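Local atomic coordinates of glycosyltransferase Gtf1 (Streptococcus pneumoniae, PDB entry 4PQG), a protein that is a glycosyltransferase of the GT-B type, with two parallel-sheet domains and an added extended antiparallel beta-sheet domain. Residues P84-F96 and L125-Y138. Residues are numbered along the deposited sequence; the frame is centred on the assembly and turned at random.
Sequences PTSVTVDDVLAYF and LVDENKDLVQHAEY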
loop_
_atom_site.group_PDB
_atom_site.type_symbol
_atom_site.label_atom_id
_atom_site.label_comp_id
_atom_site.label_asym_id
_atom_site.label_seq_id
_atom_site.Cartn_x
_atom_site.Cartn_y
_atom_site.Cartn_z
ATOM N N PRO A 84 9.994 -3.183 -16.930
ATOM C CA PRO A 84 11.154 -2.667 -16.201
ATOM C C PRO A 84 11.952 -1.655 -17.021
ATOM O O PRO A 84 11.876 -1.679 -18.257
ATOM C CB PRO A 84 12.017 -3.915 -15.971
ATOM C CG PRO A 84 11.100 -5.085 -16.141
ATOM C CD PRO A 84 10.044 -4.650 -17.106
ATOM N N THR A 85 12.697 -0.783 -16.347
ATOM C CA THR A 85 13.621 0.132 -17.011
ATOM C C THR A 85 14.787 -0.668 -17.579
ATOM O O THR A 85 15.424 -1.436 -16.857
ATOM C CB THR A 85 14.149 1.243 -16.071
ATOM O OG1 THR A 85 13.063 2.092 -15.659
ATOM C CG2 THR A 85 15.207 2.102 -16.774
ATOM N N SER A 86 15.040 -0.509 -18.878
ATOM C CA SER A 86 16.188 -1.159 -19.520
ATOM C C SER A 86 16.996 -0.193 -20.379
ATOM O O SER A 86 18.019 -0.568 -20.947
ATOM C CB SER A 86 15.743 -2.368 -20.334
ATOM O OG SER A 86 14.749 -2.007 -21.269
ATOM N N VAL A 87 16.551 1.063 -20.444
ATOM C CA VAL A 87 17.288 2.121 -21.126
ATOM C C VAL A 87 18.619 2.427 -20.411
ATOM O O VAL A 87 18.656 2.563 -19.190
ATOM C CB VAL A 87 16.410 3.384 -21.232
ATOM C CG1 VAL A 87 17.213 4.580 -21.693
ATOM C CG2 VAL A 87 15.241 3.128 -22.180
ATOM N N THR A 88 19.700 2.550 -21.187
ATOM C CA THR A 88 21.041 2.828 -20.645
ATOM C C THR A 88 21.405 4.305 -20.724
ATOM O O THR A 88 20.717 5.075 -21.384
ATOM C CB THR A 88 22.134 2.063 -21.409
ATOM O OG1 THR A 88 22.129 2.476 -22.781
ATOM C CG2 THR A 88 21.920 0.564 -21.328
ATOM N N VAL A 89 22.504 4.689 -20.070
ATOM C CA VAL A 89 23.043 6.045 -20.183
ATOM C C VAL A 89 23.252 6.475 -21.640
ATOM O O VAL A 89 22.949 7.617 -22.014
ATOM C CB VAL A 89 24.368 6.204 -19.408
ATOM C CG1 VAL A 89 24.939 7.602 -19.579
ATOM C CG2 VAL A 89 24.141 5.937 -17.927
ATOM N N ASP A 90 23.774 5.569 -22.454
ATOM C CA ASP A 90 24.051 5.872 -23.858
ATOM C C ASP A 90 22.770 6.094 -24.623
ATOM O O ASP A 90 22.685 7.016 -25.441
ATOM C CB ASP A 90 24.847 4.735 -24.510
ATOM C CG ASP A 90 26.265 4.661 -24.000
ATOM O OD1 ASP A 90 26.901 5.729 -23.848
ATOM O OD2 ASP A 90 26.737 3.538 -23.734
ATOM N N ASP A 91 21.781 5.246 -24.360
ATOM C CA ASP A 91 20.443 5.419 -24.929
ATOM C C ASP A 91 19.873 6.770 -24.553
ATOM O O ASP A 91 19.238 7.424 -25.380
ATOM C CB ASP A 91 19.482 4.347 -24.424
ATOM C CG ASP A 91 19.849 2.963 -24.883
ATOM O OD1 ASP A 91 20.391 2.816 -26.000
ATOM O OD2 ASP A 91 19.567 2.019 -24.115
ATOM N N VAL A 92 20.098 7.176 -23.303
ATOM C CA VAL A 92 19.597 8.458 -22.786
ATOM C C VAL A 92 20.259 9.645 -23.461
ATOM O O VAL A 92 19.575 10.587 -23.889
ATOM C CB VAL A 92 19.773 8.580 -21.248
ATOM C CG1 VAL A 92 19.620 10.024 -20.788
ATOM C CG2 VAL A 92 18.771 7.702 -20.540
ATOM N N LEU A 93 21.582 9.598 -23.583
ATOM C CA LEU A 93 22.327 10.717 -24.158
ATOM C C LEU A 93 22.014 10.939 -25.648
ATOM O O LEU A 93 22.255 12.031 -26.180
ATOM C CB LEU A 93 23.834 10.551 -23.924
ATOM C CG LEU A 93 24.325 10.488 -22.468
ATOM C CD1 LEU A 93 25.827 10.199 -22.384
ATOM C CD2 LEU A 93 23.955 11.738 -21.658
ATOM N N ALA A 94 21.459 9.916 -26.303
ATOM C CA ALA A 94 21.021 10.014 -27.700
ATOM C C ALA A 94 19.836 10.978 -27.870
ATOM O O ALA A 94 19.629 11.533 -28.945
ATOM C CB ALA A 94 20.660 8.633 -28.247
ATOM N N TYR A 95 19.052 11.161 -26.812
ATOM C CA TYR A 95 17.940 12.119 -26.842
ATOM C C TYR A 95 18.443 13.570 -26.781
ATOM O O TYR A 95 17.760 14.498 -27.214
ATOM C CB TYR A 95 16.962 11.850 -25.700
ATOM C CG TYR A 95 16.111 10.601 -25.864
ATOM C CD1 TYR A 95 14.833 10.666 -26.435
ATOM C CD2 TYR A 95 16.579 9.354 -25.441
ATOM C CE1 TYR A 95 14.054 9.519 -26.589
ATOM C CE2 TYR A 95 15.815 8.203 -25.595
ATOM C CZ TYR A 95 14.548 8.289 -26.162
ATOM O OH TYR A 95 13.770 7.149 -26.290
ATOM N N PHE A 96 19.643 13.757 -26.242
ATOM C CA PHE A 96 20.213 15.090 -26.102
ATOM C C PHE A 96 21.380 15.240 -27.081
ATOM O O PHE A 96 21.880 14.254 -27.616
ATOM C CB PHE A 96 20.605 15.344 -24.636
ATOM C CG PHE A 96 19.516 14.965 -23.649
ATOM C CD1 PHE A 96 18.385 15.777 -23.471
ATOM C CD2 PHE A 96 19.597 13.778 -22.913
ATOM C CE1 PHE A 96 17.382 15.424 -22.570
ATOM C CE2 PHE A 96 18.587 13.424 -22.017
ATOM C CZ PHE A 96 17.479 14.244 -21.847
ATOM N N LEU A 125 20.021 6.810 -11.984
ATOM C CA LEU A 125 20.225 5.393 -12.237
ATOM C C LEU A 125 19.324 4.531 -11.381
ATOM O O LEU A 125 19.030 4.892 -10.238
ATOM C CB LEU A 125 21.696 5.019 -11.976
ATOM C CG LEU A 125 22.722 5.750 -12.845
ATOM C CD1 LEU A 125 24.044 5.880 -12.101
ATOM C CD2 LEU A 125 22.895 5.051 -14.185
ATOM N N VAL A 126 18.889 3.398 -11.938
ATOM C CA VAL A 126 18.101 2.420 -11.196
ATOM C C VAL A 126 18.989 1.874 -10.080
ATOM O O VAL A 126 18.562 1.772 -8.933
ATOM C CB VAL A 126 17.624 1.248 -12.098
ATOM C CG1 VAL A 126 16.808 0.223 -11.317
ATOM C CG2 VAL A 126 16.790 1.765 -13.256
ATOM N N ASP A 127 20.235 1.566 -10.441
ATOM C CA ASP A 127 21.188 0.888 -9.565
ATOM C C ASP A 127 22.537 1.605 -9.682
ATOM O O ASP A 127 23.083 1.738 -10.785
ATOM C CB ASP A 127 21.297 -0.575 -10.012
ATOM C CG ASP A 127 22.137 -1.443 -9.070
ATOM O OD1 ASP A 127 23.190 -0.996 -8.563
ATOM O OD2 ASP A 127 21.737 -2.606 -8.864
ATOM N N GLU A 128 23.061 2.068 -8.545
ATOM C CA GLU A 128 24.354 2.791 -8.486
ATOM C C GLU A 128 25.473 2.096 -9.259
ATOM O O GLU A 128 26.368 2.756 -9.774
ATOM C CB GLU A 128 24.828 2.997 -7.039
ATOM C CG GLU A 128 23.826 3.634 -6.089
ATOM C CD GLU A 128 22.923 2.625 -5.379
ATOM O OE1 GLU A 128 22.268 1.787 -6.046
ATOM O OE2 GLU A 128 22.851 2.687 -4.133
ATOM N N ASN A 129 25.419 0.770 -9.334
ATOM C CA ASN A 129 26.464 0.002 -10.007
ATOM C C ASN A 129 26.036 -0.596 -11.347
ATOM O O ASN A 129 26.657 -1.531 -11.844
ATOM C CB ASN A 129 27.014 -1.088 -9.077
ATOM C CG ASN A 129 27.317 -0.570 -7.676
ATOM O OD1 ASN A 129 26.921 -1.188 -6.692
ATOM N ND2 ASN A 129 27.997 0.575 -7.580
ATOM N N LYS A 130 24.974 -0.047 -11.929
ATOM C CA LYS A 130 24.546 -0.412 -13.277
ATOM C C LYS A 130 24.387 0.860 -14.102
ATOM O O LYS A 130 24.445 1.951 -13.558
ATOM C CB LYS A 130 23.230 -1.186 -13.237
ATOM C CG LYS A 130 23.339 -2.590 -12.674
ATOM C CD LYS A 130 22.032 -3.347 -12.851
ATOM C CE LYS A 130 22.071 -4.685 -12.128
ATOM N NZ LYS A 130 20.793 -5.428 -12.311
ATOM N N ASP A 131 24.202 0.725 -15.411
ATOM C CA ASP A 131 24.015 1.896 -16.260
ATOM C C ASP A 131 22.562 2.075 -16.760
ATOM O O ASP A 131 22.326 2.774 -17.750
ATOM C CB ASP A 131 25.036 1.913 -17.417
ATOM C CG ASP A 131 24.717 0.908 -18.515
ATOM O OD1 ASP A 131 23.891 -0.015 -18.306
ATOM O OD2 ASP A 131 25.304 1.045 -19.606
ATOM N N LEU A 132 21.601 1.453 -16.072
ATOM C CA LEU A 132 20.173 1.624 -16.397
ATOM C C LEU A 132 19.660 2.961 -15.850
ATOM O O LEU A 132 19.956 3.323 -14.700
ATOM C CB LEU A 132 19.345 0.443 -15.864
ATOM C CG LEU A 132 19.772 -0.978 -16.291
ATOM C CD1 LEU A 132 18.935 -2.047 -15.596
ATOM C CD2 LEU A 132 19.719 -1.178 -17.801
ATOM N N VAL A 133 18.909 3.706 -16.671
ATOM C CA VAL A 133 18.490 5.071 -16.317
ATOM C C VAL A 133 16.965 5.209 -16.245
ATOM O O VAL A 133 16.276 5.047 -17.249
ATOM C CB VAL A 133 19.054 6.126 -17.284
ATOM C CG1 VAL A 133 18.640 7.530 -16.846
ATOM C CG2 VAL A 133 20.578 6.033 -17.354
ATOM N N GLN A 134 16.473 5.524 -15.048
ATOM C CA GLN A 134 15.039 5.573 -14.744
ATOM C C GLN A 134 14.465 6.882 -15.290
ATOM O O GLN A 134 13.404 6.882 -15.897
ATOM C CB GLN A 134 14.815 5.424 -13.218
ATOM C CG GLN A 134 13.371 5.468 -12.722
ATOM C CD GLN A 134 12.867 6.891 -12.481
ATOM O OE1 GLN A 134 13.630 7.768 -12.040
ATOM N NE2 GLN A 134 11.578 7.131 -12.764
ATOM N N HIS A 135 15.175 7.984 -15.061
ATOM C CA HIS A 135 14.821 9.283 -15.644
ATOM C C HIS A 135 16.023 10.183 -15.744
ATOM O O HIS A 135 17.042 9.923 -15.103
ATOM C CB HIS A 135 13.649 9.940 -14.902
ATOM C CG HIS A 135 14.019 10.626 -13.615
ATOM N ND1 HIS A 135 14.114 9.969 -12.449
ATOM C CD2 HIS A 135 14.247 11.971 -13.327
ATOM C CE1 HIS A 135 14.409 10.833 -11.466
ATOM N NE2 HIS A 135 14.480 12.063 -12.001
ATOM N N ALA A 136 15.917 11.231 -16.562
ATOM C CA ALA A 136 17.031 12.147 -16.857
ATOM C C ALA A 136 16.520 13.567 -16.916
ATOM O O ALA A 136 15.373 13.803 -17.321
ATOM C CB ALA A 136 17.687 11.788 -18.180
ATOM N N GLU A 137 17.380 14.504 -16.527
ATOM C CA GLU A 137 17.060 15.923 -16.465
ATOM C C GLU A 137 17.995 16.731 -17.364
ATOM O O GLU A 137 19.217 16.572 -17.291
ATOM C CB GLU A 137 17.149 16.412 -15.008
ATOM C CG GLU A 137 16.284 15.561 -14.075
ATOM C CD GLU A 137 16.116 16.129 -12.685
ATOM O OE1 GLU A 137 16.855 17.068 -12.338
ATOM O OE2 GLU A 137 15.251 15.605 -11.933
ATOM N N TYR A 138 17.420 17.588 -18.209
ATOM C CA TYR A 138 18.209 18.438 -19.113
ATOM C C TYR A 138 18.210 19.873 -18.653
ATOM O O TYR A 138 17.156 20.495 -18.528
ATOM C CB TYR A 138 17.684 18.397 -20.543
ATOM C CG TYR A 138 18.517 19.196 -21.543
ATOM C CD1 TYR A 138 19.683 18.651 -22.115
ATOM C CD2 TYR A 138 18.130 20.488 -21.943
ATOM C CE1 TYR A 138 20.432 19.372 -23.046
ATOM C CE2 TYR A 138 18.872 21.221 -22.866
ATOM C CZ TYR A 138 20.017 20.661 -23.414
ATOM O OH TYR A 138 20.749 21.381 -24.332
HETATM O O HOH W 1 25.490 3.248 -21.239
#
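A short helix laid over one strand of the extended beta-sheet domain makes this contact: 89-93, with the loop leading into it, packs on the strand 133-140 and on the loop residues Asp131 and Leu132 just before it. Thr88 and Leu132 form a single beta bridge. Val133 N gives a nearly straight hydrogen bond to Val87 O (2.8 Å), while the bond from Val89 N to Asp131 O is weak and bent, at 133°. The chain then enters the helix through a capping box: Thr88 OG1 accepts from Asp91 N, and Asp91 OD2 accepts from Thr88 N in return, somewhat out of the carboxylate plane. With chi1 of Thr88 at 61°, OG1 sits between its own N and carbonyl carbon, where it can cap, and CG2 is turned alongside the Asp131 carboxylate. A water joins that carboxylate, through OD2, to the backbone N of Asp90.

Beneath the helix the two methyls of Val92 reach the chain before and after its corner at Gln134: CG2 rests on Val133 CB at 3.6 Å, CG1 on Ala136 CB at 3.7 Å. Val89 CG2 meets Val133 CG2 and, farther off, Leu125 CD2. Beyond them the Phe96 and Tyr138 rings lie almost parallel, planes 7° apart, but slid so far that they barely overlap; Phe96 CD1 approaches Tyr138 CD1 to 3.4 Å. Near the other end, Thr85 CG2 presses to 3.2 Å from Val133 O, a buried carbonyl with no polar partner, and Thr85 OG1 bonds to Phe150 O. Strands 119-125 and 143-150 flank 133-140 in the sheet, and Val121 and Phe150 extend the apolar bed beneath Phe96 and Val92, while Arg103 of strand 100-106 touches Val89.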